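PDB 6Y0R: chitooligosaccharide oxidase from Gibberella zeae, which oxidises the C1 hydroxyl of chitooligosaccharides to the corresponding lactones with a covalently bound FAD, reducing molecular oxygen to hydrogen peroxide. Local coordinates for residues Ala89-His94 against Ile110-Met115; Gly145-Ala150 against Phe224-Ala229; Ser343-Ala348 against Arg399-Leu404. One frame throughout, in Å; residues are numbered along the deposited sequence.

How the interactions relate
All three contacts pair beta strands near their ends, each in a different sheet. Interaction 1 joins parallel strands of the small mixed sheet in the FAD-binding domain, is wholly buried and handles the cofactor directly through its 89-94 segment. Interaction 2, in the same PCMH-type domain, ties the short strand 147-148 antiparallel to the end of strand 218-228; it mixes a buried aromatic side with an arginine at the more exposed margin. Interaction 3 lies in the seven-stranded antiparallel sheet, across the chain's centre from interaction 1, and is mostly buried and almost purely backbone and aliphatic. Their centres stand 23 to 29 Å apart, and none touches another.

Interaction 1 (Ala89-His94 against Ile110-Met115); sequences AKSGGH and IELDRM. With FAD (flavin-adenine dinucleotide), chain B.
Ala89 pairs with Ile110 in parallel register and rests its CB against Leu112 CD1, while its carbonyl accepts a hydrogen bond from the FAD ribose hydroxyl O2B. Lys90 follows; its N and O both bond the 110-115 segment, N to Ile110 O and O to Leu112 N, each at 2.8 Å. With CG anti to the backbone N (chi1 -175°) and the chain bent further out, its NZ reaches the syn lone pair of Glu111 OE1 at 2.8 Å; NZ is also held by Asp49 O, its strongest polar partner, and one water links NZ, Glu111 OE2 and Ser91 O. Ser91 turns from Glu111 to the cofactor, its OG donating to adenine N7A (2.7 Å) and its N to phosphate O2A. Leu112 CD1 lies close by, 3.2 Å from adenine N6A. The amides of Gly92 and Gly93 then bind O1P and O2A, and His94 N binds O2P (3.0 Å). His94 ND1 is bonded covalently to FAD C8M, at the ring edge, one half of the bicovalent flavin linkage. Successive backbone N-H groups thus wrap the pyrophosphate, probably offsetting its negative charge, while the buried Lys90-Glu111 pair ties the ends of the two parallel strands just before the loop.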
loop_
_atom_site.group_PDB
_atom_site.type_symbol
_atom_site.label_atom_id
_atom_site.label_comp_id
_atom_site.label_asym_id
_atom_site.label_seq_id
_atom_site.Cartn_x
_atom_site.Cartn_y
_atom_site.Cartn_z
ATOM N N ALA A 89 12.428 -3.062 -9.286
ATOM C CA ALA A 89 12.891 -2.007 -8.365
ATOM C C ALA A 89 12.368 -2.342 -6.964
ATOM O O ALA A 89 11.187 -2.727 -6.836
ATOM C CB ALA A 89 12.443 -0.654 -8.789
ATOM N N LYS A 90 13.207 -2.120 -5.953
ATOM C CA LYS A 90 12.826 -2.295 -4.525
ATOM C C LYS A 90 13.105 -0.948 -3.842
ATOM O O LYS A 90 14.290 -0.530 -3.801
ATOM C CB LYS A 90 13.507 -3.498 -3.879
ATOM C CG LYS A 90 13.068 -3.804 -2.456
ATOM C CD LYS A 90 13.309 -5.219 -2.024
ATOM C CE LYS A 90 13.862 -5.373 -0.623
ATOM N NZ LYS A 90 15.241 -4.879 -0.414
ATOM N N SER A 91 12.077 -0.329 -3.277
ATOM C CA SER A 91 12.185 0.958 -2.531
ATOM C C SER A 91 12.283 0.627 -1.025
ATOM O O SER A 91 13.405 0.452 -0.505
ATOM C CB SER A 91 11.096 1.905 -2.853
ATOM O OG SER A 91 11.203 2.420 -4.171
ATOM N N GLY A 92 11.165 0.410 -0.333
ATOM C CA GLY A 92 11.183 0.092 1.091
ATOM C C GLY A 92 11.144 -1.397 1.353
ATOM O O GLY A 92 11.350 -1.803 2.495
ATOM N N GLY A 93 10.878 -2.225 0.333
ATOM C CA GLY A 93 10.831 -3.684 0.497
ATOM C C GLY A 93 9.679 -4.241 1.302
ATOM O O GLY A 93 9.721 -5.410 1.617
ATOM N N HIS A 94 8.611 -3.469 1.538
ATOM C CA HIS A 94 7.459 -3.931 2.360
ATOM C C HIS A 94 6.471 -4.792 1.573
ATOM O O HIS A 94 5.551 -5.290 2.216
ATOM C CB HIS A 94 6.747 -2.761 3.067
ATOM C CG HIS A 94 7.229 -2.585 4.457
ATOM N ND1 HIS A 94 6.524 -3.024 5.580
ATOM C CD2 HIS A 94 8.387 -2.021 4.903
ATOM C CE1 HIS A 94 7.296 -2.790 6.650
ATOM N NE2 HIS A 94 8.431 -2.173 6.250
ATOM N N ILE A 110 16.986 -3.685 -8.419
ATOM C CA ILE A 110 17.544 -2.315 -8.271
ATOM C C ILE A 110 17.061 -1.821 -6.912
ATOM O O ILE A 110 15.852 -1.465 -6.782
ATOM C CB ILE A 110 17.203 -1.418 -9.459
ATOM C CG1 ILE A 110 17.688 -2.059 -10.784
ATOM C CG2 ILE A 110 17.794 -0.034 -9.253
ATOM C CD1 ILE A 110 17.396 -1.265 -12.008
ATOM N N GLU A 111 17.979 -1.878 -5.941
ATOM C CA GLU A 111 17.750 -1.409 -4.552
ATOM C C GLU A 111 17.790 0.117 -4.567
ATOM O O GLU A 111 18.808 0.697 -4.980
ATOM C CB GLU A 111 18.799 -2.007 -3.619
ATOM C CG GLU A 111 18.723 -1.446 -2.215
ATOM C CD GLU A 111 17.429 -1.852 -1.510
ATOM O OE1 GLU A 111 17.124 -3.085 -1.464
ATOM O OE2 GLU A 111 16.689 -0.931 -1.106
ATOM N N LEU A 112 16.738 0.801 -4.133
ATOM C CA LEU A 112 16.665 2.290 -4.208
ATOM C C LEU A 112 16.801 2.958 -2.823
ATOM O O LEU A 112 16.719 4.179 -2.785
ATOM C CB LEU A 112 15.365 2.745 -4.883
ATOM C CG LEU A 112 15.185 2.263 -6.321
ATOM C CD1 LEU A 112 13.787 2.527 -6.832
ATOM C CD2 LEU A 112 16.235 2.911 -7.226
ATOM N N ASP A 113 16.936 2.210 -1.746
ATOM C CA ASP A 113 16.826 2.809 -0.386
ATOM C C ASP A 113 18.074 3.643 -0.023
ATOM O O ASP A 113 18.001 4.288 1.044
ATOM C CB ASP A 113 16.470 1.818 0.720
ATOM C CG ASP A 113 17.506 0.795 1.144
ATOM O OD1 ASP A 113 18.674 0.887 0.660
ATOM O OD2 ASP A 113 17.139 -0.126 1.930
ATOM N N ARG A 114 19.107 3.729 -0.873
ATOM C CA ARG A 114 20.196 4.729 -0.653
ATOM C C ARG A 114 19.750 6.117 -1.119
ATOM O O ARG A 114 20.440 7.123 -0.826
ATOM C CB ARG A 114 21.486 4.318 -1.374
ATOM C CG ARG A 114 21.990 2.919 -1.107
ATOM C CD ARG A 114 22.166 2.526 0.341
ATOM N NE ARG A 114 23.012 1.357 0.488
ATOM C CZ ARG A 114 22.577 0.107 0.502
ATOM N NH1 ARG A 114 23.438 -0.883 0.614
ATOM N NH2 ARG A 114 21.278 -0.171 0.397
ATOM N N MET A 115 18.676 6.207 -1.902
ATOM C CA MET A 115 18.183 7.467 -2.475
ATOM C C MET A 115 16.874 7.845 -1.764
ATOM O O MET A 115 15.806 7.331 -2.126
ATOM C CB MET A 115 18.030 7.312 -3.985
ATOM C CG MET A 115 19.358 7.364 -4.691
ATOM S SD MET A 115 19.115 7.257 -6.499
ATOM C CE MET A 115 18.721 5.530 -6.552
HETATM P PA FAD B . 8.684 -2.741 -2.329
HETATM O O1A FAD B . 8.622 -4.169 -1.965
HETATM O O2A FAD B . 9.989 -2.059 -2.435
HETATM O O5B FAD B . 7.906 -2.481 -3.693
HETATM C C5B FAD B . 6.514 -2.766 -3.842
HETATM C C4B FAD B . 6.179 -2.882 -5.318
HETATM O O4B FAD B . 6.413 -1.607 -5.968
HETATM C C3B FAD B . 7.002 -3.884 -6.153
HETATM O O3B FAD B . 6.251 -4.341 -7.286
HETATM C C2B FAD B . 8.167 -3.028 -6.630
HETATM O O2B FAD B . 8.866 -3.551 -7.762
HETATM C C1B FAD B . 7.463 -1.730 -6.919
HETATM N N9A FAD B . 8.305 -0.548 -6.829
HETATM C C8A FAD B . 8.864 -0.041 -5.685
HETATM N N7A FAD B . 9.587 1.048 -5.915
HETATM C C5A FAD B . 9.493 1.246 -7.288
HETATM C C6A FAD B . 10.040 2.220 -8.144
HETATM N N6A FAD B . 10.784 3.227 -7.677
HETATM N N1A FAD B . 9.789 2.127 -9.480
HETATM C C2A FAD B . 9.049 1.080 -9.896
HETATM N N3A FAD B . 8.461 0.117 -9.179
HETATM C C4A FAD B . 8.725 0.250 -7.866
HETATM N N1 FAD B . -0.338 0.185 2.775
HETATM C C2 FAD B . -1.250 1.164 2.873
HETATM O O2 FAD B . -1.881 1.577 1.833
HETATM N N3 FAD B . -1.480 1.752 4.084
HETATM C C4 FAD B . -0.826 1.388 5.250
HETATM O O4 FAD B . -1.071 1.972 6.319
HETATM C C4X FAD B . 0.149 0.364 5.172
HETATM N N5 FAD B . 0.840 0.029 6.264
HETATM C C5X FAD B . 1.871 -0.873 6.120
HETATM C C6 FAD B . 2.673 -1.193 7.248
HETATM C C7 FAD B . 3.705 -2.111 7.148
HETATM C C7M FAD B . 4.540 -2.471 8.362
HETATM C C8 FAD B . 4.013 -2.709 5.857
HETATM C C8M FAD B . 5.198 -3.628 5.635
HETATM C C9 FAD B . 3.177 -2.410 4.761
HETATM C C9A FAD B . 2.111 -1.508 4.875
HETATM N N10 FAD B . 1.317 -1.188 3.760
HETATM C C10 FAD B . 0.323 -0.207 3.860
HETATM C "C1'" FAD B . 1.509 -1.839 2.461
HETATM C "C2'" FAD B . 2.446 -1.026 1.565
HETATM O "O2'" FAD B . 1.768 0.107 1.020
HETATM C "C3'" FAD B . 2.926 -1.930 0.459
HETATM O "O3'" FAD B . 3.624 -3.018 1.107
HETATM C "C4'" FAD B . 3.833 -1.157 -0.500
HETATM O "O4'" FAD B . 3.806 -1.721 -1.824
HETATM C "C5'" FAD B . 5.236 -1.159 0.036
HETATM O "O5'" FAD B . 6.082 -0.279 -0.728
HETATM P P FAD B . 7.648 -0.501 -0.619
HETATM O O1P FAD B . 8.323 0.513 -1.466
HETATM O O2P FAD B . 8.094 -0.628 0.791
HETATM O O3P FAD B . 7.778 -2.000 -1.221
HETATM O O HOH W 1 14.575 -1.924 0.295
#

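Interaction 2 (Gly145-Ala150 against Phe224-Ala229); sequences GKRALA and FQTFAA
Arg147 and Thr226 meet through two matched side-chain conformations. Arg147 CG lies beside its backbone N, anti to the carbonyl carbon (chi1 -54°), and bends at chi2 and chi3 fold the chain over the 226-228 backbone; Thr226 OG1 sits between its own backbone N and carbonyl carbon (chi1 74°). In this shape the guanidinium grips Thr226 side-on: NE points almost straight at OG1 at 2.8 Å, in the guanidinium plane, while NH2 reaches Thr226 O from above the carbonyl plane at 3.0 Å. Gln225 NE2 donates to that same oxygen. One guanidinium face lies flat on the peptide between Phe227 and Ala228, with Ala228 N over its centre. OG1 also bonds Gly124 O, just ahead of strand 125-128.

Between the backbones, Ala148 and Phe227 form an antiparallel hydrogen-bonded pair, and Ala229 N adds a bond to Lys146 O just beyond it. The Phe227 ring lies across the 148-150 backbone: Ala148 O is over its face, Ala148 CB touches CE1 at 3.6 Å, and Ala150 N approaches the edge. The ring of His175 also stacks on Phe227. Leu149 crosses Phe224 at about a right angle, placing CD1 over the ring in a CH-pi contact 3.9 Å from its centroid, while CD2 packs on Phe224 CB. Strand 147-148, which follows helix 134-145, is thus held to the end of strand 218-228 by two chemistries: apolar and aromatic packing inside, and an arginine that donates to a hydroxyl and a peptide carbonyl, neutral acceptors that probably help stabilise its charge.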
loop_
_atom_site.group_PDB
_atom_site.type_symbol
_atom_site.label_atom_id
_atom_site.label_comp_id
_atom_site.label_asym_id
_atom_site.label_seq_id
_atom_site.Cartn_x
_atom_site.Cartn_y
_atom_site.Cartn_z
ATOM N N GLY A 145 8.686 22.485 6.503
ATOM C CA GLY A 145 7.630 23.456 6.207
ATOM C C GLY A 145 6.292 23.182 6.827
ATOM O O GLY A 145 5.333 23.875 6.450
ATOM N N LYS A 146 6.196 22.267 7.793
ATOM C CA LYS A 146 4.907 21.896 8.409
ATOM C C LYS A 146 3.911 21.512 7.293
ATOM O O LYS A 146 2.776 22.023 7.230
ATOM C CB LYS A 146 4.426 23.064 9.257
ATOM C CG LYS A 146 3.419 22.673 10.293
ATOM C CD LYS A 146 3.001 23.820 11.196
ATOM C CE LYS A 146 2.133 23.332 12.330
ATOM N NZ LYS A 146 1.502 24.475 13.045
ATOM N N ARG A 147 4.408 20.674 6.387
ATOM C CA ARG A 147 3.633 20.145 5.255
ATOM C C ARG A 147 3.499 18.624 5.449
ATOM O O ARG A 147 4.186 18.040 6.298
ATOM C CB ARG A 147 4.277 20.497 3.915
ATOM C CG ARG A 147 4.553 21.993 3.731
ATOM C CD ARG A 147 3.286 22.779 3.747
ATOM N NE ARG A 147 2.413 22.563 2.600
ATOM C CZ ARG A 147 1.363 23.306 2.330
ATOM N NH1 ARG A 147 1.039 24.321 3.129
ATOM N NH2 ARG A 147 0.627 23.057 1.267
ATOM N N ALA A 148 2.620 18.022 4.660
ATOM C CA ALA A 148 2.288 16.587 4.790
ATOM C C ALA A 148 1.780 16.060 3.449
ATOM O O ALA A 148 1.372 16.850 2.590
ATOM C CB ALA A 148 1.260 16.397 5.883
ATOM N N LEU A 149 1.873 14.738 3.334
ATOM C CA LEU A 149 1.200 13.940 2.282
ATOM C C LEU A 149 0.275 12.933 2.932
ATOM O O LEU A 149 0.362 12.677 4.157
ATOM C CB LEU A 149 2.247 13.228 1.434
ATOM C CG LEU A 149 3.128 14.153 0.603
ATOM C CD1 LEU A 149 4.169 13.308 -0.099
ATOM C CD2 LEU A 149 2.296 14.971 -0.370
ATOM N N ALA A 150 -0.653 12.435 2.112
ATOM C CA ALA A 150 -1.646 11.453 2.571
ATOM C C ALA A 150 -1.050 10.074 2.340
ATOM O O ALA A 150 -1.092 9.602 1.273
ATOM C CB ALA A 150 -2.948 11.626 1.845
ATOM N N PHE A 224 4.823 15.944 -5.702
ATOM C CA PHE A 224 3.490 16.050 -5.074
ATOM C C PHE A 224 3.154 17.502 -4.739
ATOM O O PHE A 224 4.061 18.287 -4.426
ATOM C CB PHE A 224 3.456 15.299 -3.736
ATOM C CG PHE A 224 3.766 13.823 -3.806
ATOM C CD1 PHE A 224 5.076 13.379 -3.830
ATOM C CD2 PHE A 224 2.721 12.905 -3.904
ATOM C CE1 PHE A 224 5.354 12.022 -3.918
ATOM C CE2 PHE A 224 2.995 11.548 -3.998
ATOM C CZ PHE A 224 4.311 11.116 -3.978
ATOM N N GLN A 225 1.872 17.791 -4.691
ATOM C CA GLN A 225 1.342 19.014 -4.049
ATOM C C GLN A 225 1.040 18.644 -2.598
ATOM O O GLN A 225 0.039 17.928 -2.344
ATOM C CB GLN A 225 0.098 19.541 -4.757
ATOM C CG GLN A 225 -0.455 20.805 -4.094
ATOM C CD GLN A 225 0.574 21.912 -3.977
ATOM O OE1 GLN A 225 1.217 22.268 -4.958
ATOM N NE2 GLN A 225 0.781 22.435 -2.768
ATOM N N THR A 226 1.900 19.067 -1.669
ATOM C CA THR A 226 1.659 18.819 -0.231
ATOM C C THR A 226 0.434 19.603 0.256
ATOM O O THR A 226 0.031 20.600 -0.383
ATOM C CB THR A 226 2.892 19.144 0.630
ATOM O OG1 THR A 226 2.987 20.574 0.683
ATOM C CG2 THR A 226 4.153 18.481 0.132
ATOM N N PHE A 227 -0.080 19.222 1.422
ATOM C CA PHE A 227 -1.092 20.008 2.161
ATOM C C PHE A 227 -0.466 20.453 3.488
ATOM O O PHE A 227 0.598 19.929 3.905
ATOM C CB PHE A 227 -2.415 19.272 2.369
ATOM C CG PHE A 227 -2.295 17.914 3.002
ATOM C CD1 PHE A 227 -2.307 17.755 4.382
ATOM C CD2 PHE A 227 -2.204 16.789 2.199
ATOM C CE1 PHE A 227 -2.204 16.491 4.957
ATOM C CE2 PHE A 227 -2.080 15.533 2.778
ATOM C CZ PHE A 227 -2.085 15.388 4.147
ATOM N N ALA A 228 -1.033 21.482 4.078
ATOM C CA ALA A 228 -0.575 21.951 5.405
ATOM C C ALA A 228 -0.794 20.814 6.421
ATOM O O ALA A 228 -1.915 20.321 6.541
ATOM C CB ALA A 228 -1.338 23.206 5.771
ATOM N N ALA A 229 0.234 20.456 7.170
ATOM C CA ALA A 229 0.195 19.412 8.221
ATOM C C ALA A 229 -0.687 19.931 9.334
ATOM O O ALA A 229 -0.435 21.027 9.868
ATOM C CB ALA A 229 1.584 19.105 8.677
#

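Interaction 3 (Ser343-Ala348 against Arg399-Leu404); sequences SLAAPA and RDTLLL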
loop_
_atom_site.group_PDB
_atom_site.type_symbol
_atom_site.label_atom_id
_atom_site.label_comp_id
_atom_site.label_asym_id
_atom_site.label_seq_id
_atom_site.Cartn_x
_atom_site.Cartn_y
_atom_site.Cartn_z
ATOM N N SER A 343 -6.887 -9.240 0.624
ATOM C CA SER A 343 -7.652 -7.979 0.720
ATOM C C SER A 343 -8.953 -8.130 -0.036
ATOM O O SER A 343 -9.130 -9.087 -0.854
ATOM C CB SER A 343 -6.860 -6.768 0.236
ATOM O OG SER A 343 -6.533 -6.857 -1.159
ATOM N N LEU A 344 -9.844 -7.165 0.175
ATOM C CA LEU A 344 -11.099 -7.081 -0.586
ATOM C C LEU A 344 -11.471 -5.609 -0.715
ATOM O O LEU A 344 -11.675 -4.981 0.316
ATOM C CB LEU A 344 -12.166 -7.883 0.171
ATOM C CG LEU A 344 -13.581 -7.788 -0.389
ATOM C CD1 LEU A 344 -13.622 -8.287 -1.821
ATOM C CD2 LEU A 344 -14.501 -8.588 0.528
ATOM N N ALA A 345 -11.636 -5.151 -1.953
ATOM C CA ALA A 345 -12.264 -3.855 -2.250
ATOM C C ALA A 345 -13.734 -4.121 -2.566
ATOM O O ALA A 345 -14.002 -4.839 -3.537
ATOM C CB ALA A 345 -11.557 -3.205 -3.386
ATOM N N ALA A 346 -14.638 -3.652 -1.713
ATOM C CA ALA A 346 -16.046 -4.100 -1.779
ATOM C C ALA A 346 -16.976 -2.894 -1.852
ATOM O O ALA A 346 -16.729 -1.852 -1.260
ATOM C CB ALA A 346 -16.374 -4.950 -0.604
ATOM N N PRO A 347 -18.092 -3.041 -2.567
ATOM C CA PRO A 347 -19.174 -2.063 -2.464
ATOM C C PRO A 347 -19.836 -2.188 -1.086
ATOM O O PRO A 347 -19.577 -3.131 -0.337
ATOM C CB PRO A 347 -20.113 -2.502 -3.591
ATOM C CG PRO A 347 -19.917 -3.983 -3.650
ATOM C CD PRO A 347 -18.427 -4.187 -3.427
ATOM N N ALA A 348 -20.758 -1.282 -0.780
ATOM C CA ALA A 348 -21.577 -1.413 0.443
ATOM C C ALA A 348 -22.185 -2.805 0.506
ATOM O O ALA A 348 -22.727 -3.299 -0.532
ATOM C CB ALA A 348 -22.659 -0.372 0.474
ATOM N N ARG A 399 -12.440 3.067 -7.113
ATOM C CA ARG A 399 -13.001 4.389 -6.715
ATOM C C ARG A 399 -14.497 4.276 -6.408
ATOM O O ARG A 399 -15.086 5.255 -5.848
ATOM C CB ARG A 399 -12.807 5.344 -7.889
ATOM C CG ARG A 399 -11.366 5.542 -8.317
ATOM C CD ARG A 399 -10.510 6.236 -7.268
ATOM N NE ARG A 399 -9.210 6.661 -7.753
ATOM C CZ ARG A 399 -8.331 7.337 -7.065
ATOM N NH1 ARG A 399 -7.202 7.697 -7.638
ATOM N NH2 ARG A 399 -8.639 7.718 -5.833
ATOM N N ASP A 400 -15.106 3.174 -6.832
ATOM C CA ASP A 400 -16.557 2.914 -6.766
ATOM C C ASP A 400 -16.889 2.095 -5.509
ATOM O O ASP A 400 -18.062 2.032 -5.110
ATOM C CB ASP A 400 -16.960 2.241 -8.090
ATOM C CG ASP A 400 -16.264 0.892 -8.418
ATOM O OD1 ASP A 400 -15.034 0.650 -8.092
ATOM O OD2 ASP A 400 -16.963 0.035 -9.051
ATOM N N THR A 401 -15.893 1.584 -4.797
ATOM C CA THR A 401 -16.074 0.731 -3.619
ATOM C C THR A 401 -16.162 1.603 -2.364
ATOM O O THR A 401 -15.690 2.752 -2.388
ATOM C CB THR A 401 -14.974 -0.332 -3.601
ATOM O OG1 THR A 401 -13.739 0.338 -3.833
ATOM C CG2 THR A 401 -15.148 -1.403 -4.647
ATOM N N LEU A 402 -16.818 1.107 -1.319
ATOM C CA LEU A 402 -16.977 1.827 -0.041
ATOM C C LEU A 402 -15.947 1.314 0.956
ATOM O O LEU A 402 -15.577 2.089 1.843
ATOM C CB LEU A 402 -18.412 1.599 0.463
ATOM C CG LEU A 402 -18.794 2.214 1.804
ATOM C CD1 LEU A 402 -18.605 3.741 1.801
ATOM C CD2 LEU A 402 -20.230 1.880 2.136
ATOM N N LEU A 403 -15.645 -0.004 0.911
ATOM C CA LEU A 403 -14.906 -0.705 1.958
ATOM C C LEU A 403 -13.604 -1.241 1.395
ATOM O O LEU A 403 -13.580 -1.734 0.250
ATOM C CB LEU A 403 -15.763 -1.860 2.509
ATOM C CG LEU A 403 -17.144 -1.495 3.049
ATOM C CD1 LEU A 403 -17.881 -2.769 3.448
ATOM C CD2 LEU A 403 -17.037 -0.554 4.216
ATOM N N LEU A 404 -12.586 -1.214 2.234
ATOM C CA LEU A 404 -11.311 -1.911 1.977
ATOM C C LEU A 404 -11.080 -2.834 3.158
ATOM O O LEU A 404 -10.906 -2.351 4.294
ATOM C CB LEU A 404 -10.154 -0.918 1.852
ATOM C CG LEU A 404 -8.750 -1.531 1.772
ATOM C CD1 LEU A 404 -8.730 -2.713 0.854
ATOM C CD2 LEU A 404 -7.703 -0.527 1.325
#
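Ala346 O is the focus of this contact, accepting from two successive amides, Leu402 N at 3.0 Å and Leu403 N at 3.1 Å. The second bond is the straighter, with an N-H...O angle of 169° against 141° for the first. Ala346 N returns a bond to Leu403 O (2.9 Å). Leu402 and Leu403 thus both stand opposite Ala346, forming a classic beta bulge. One step further along, Ala345 and Leu404 form an antiparallel non-hydrogen-bonded pair, where Ala345 CA lies close to Leu403 O and Leu404 CA to Leu344 O.

Side chains flank this backbone core. Thr401 lies against the Ala345-Ala346 backbone, its CB 3.3 Å from Ala346 O and its CG2 3.7 Å from both Ala345 C and Ala346 C. Leu402, with CG anti to its backbone N (chi1 178°), extends CD2 to the CB of Ala348, 3.7 Å away, and Ala346 CB lies beside Leu403 CB on the same face.

Further out, Gln255 and Lys259 of helix 247-260 lie against Leu402, and backbone bonds to Thr379 and Gly380, just past strand 371-378, hold it. Tyr444 N donates to Ser343 OG, and the hydroxyl of Tyr444 binds FAD. The bulge sits at the edge of the seven-stranded antiparallel sheet, where outermost strand 338-346 ends and 403-411 begins: one carbonyl serves two amides, and side chains add only van der Waals contact, without charge.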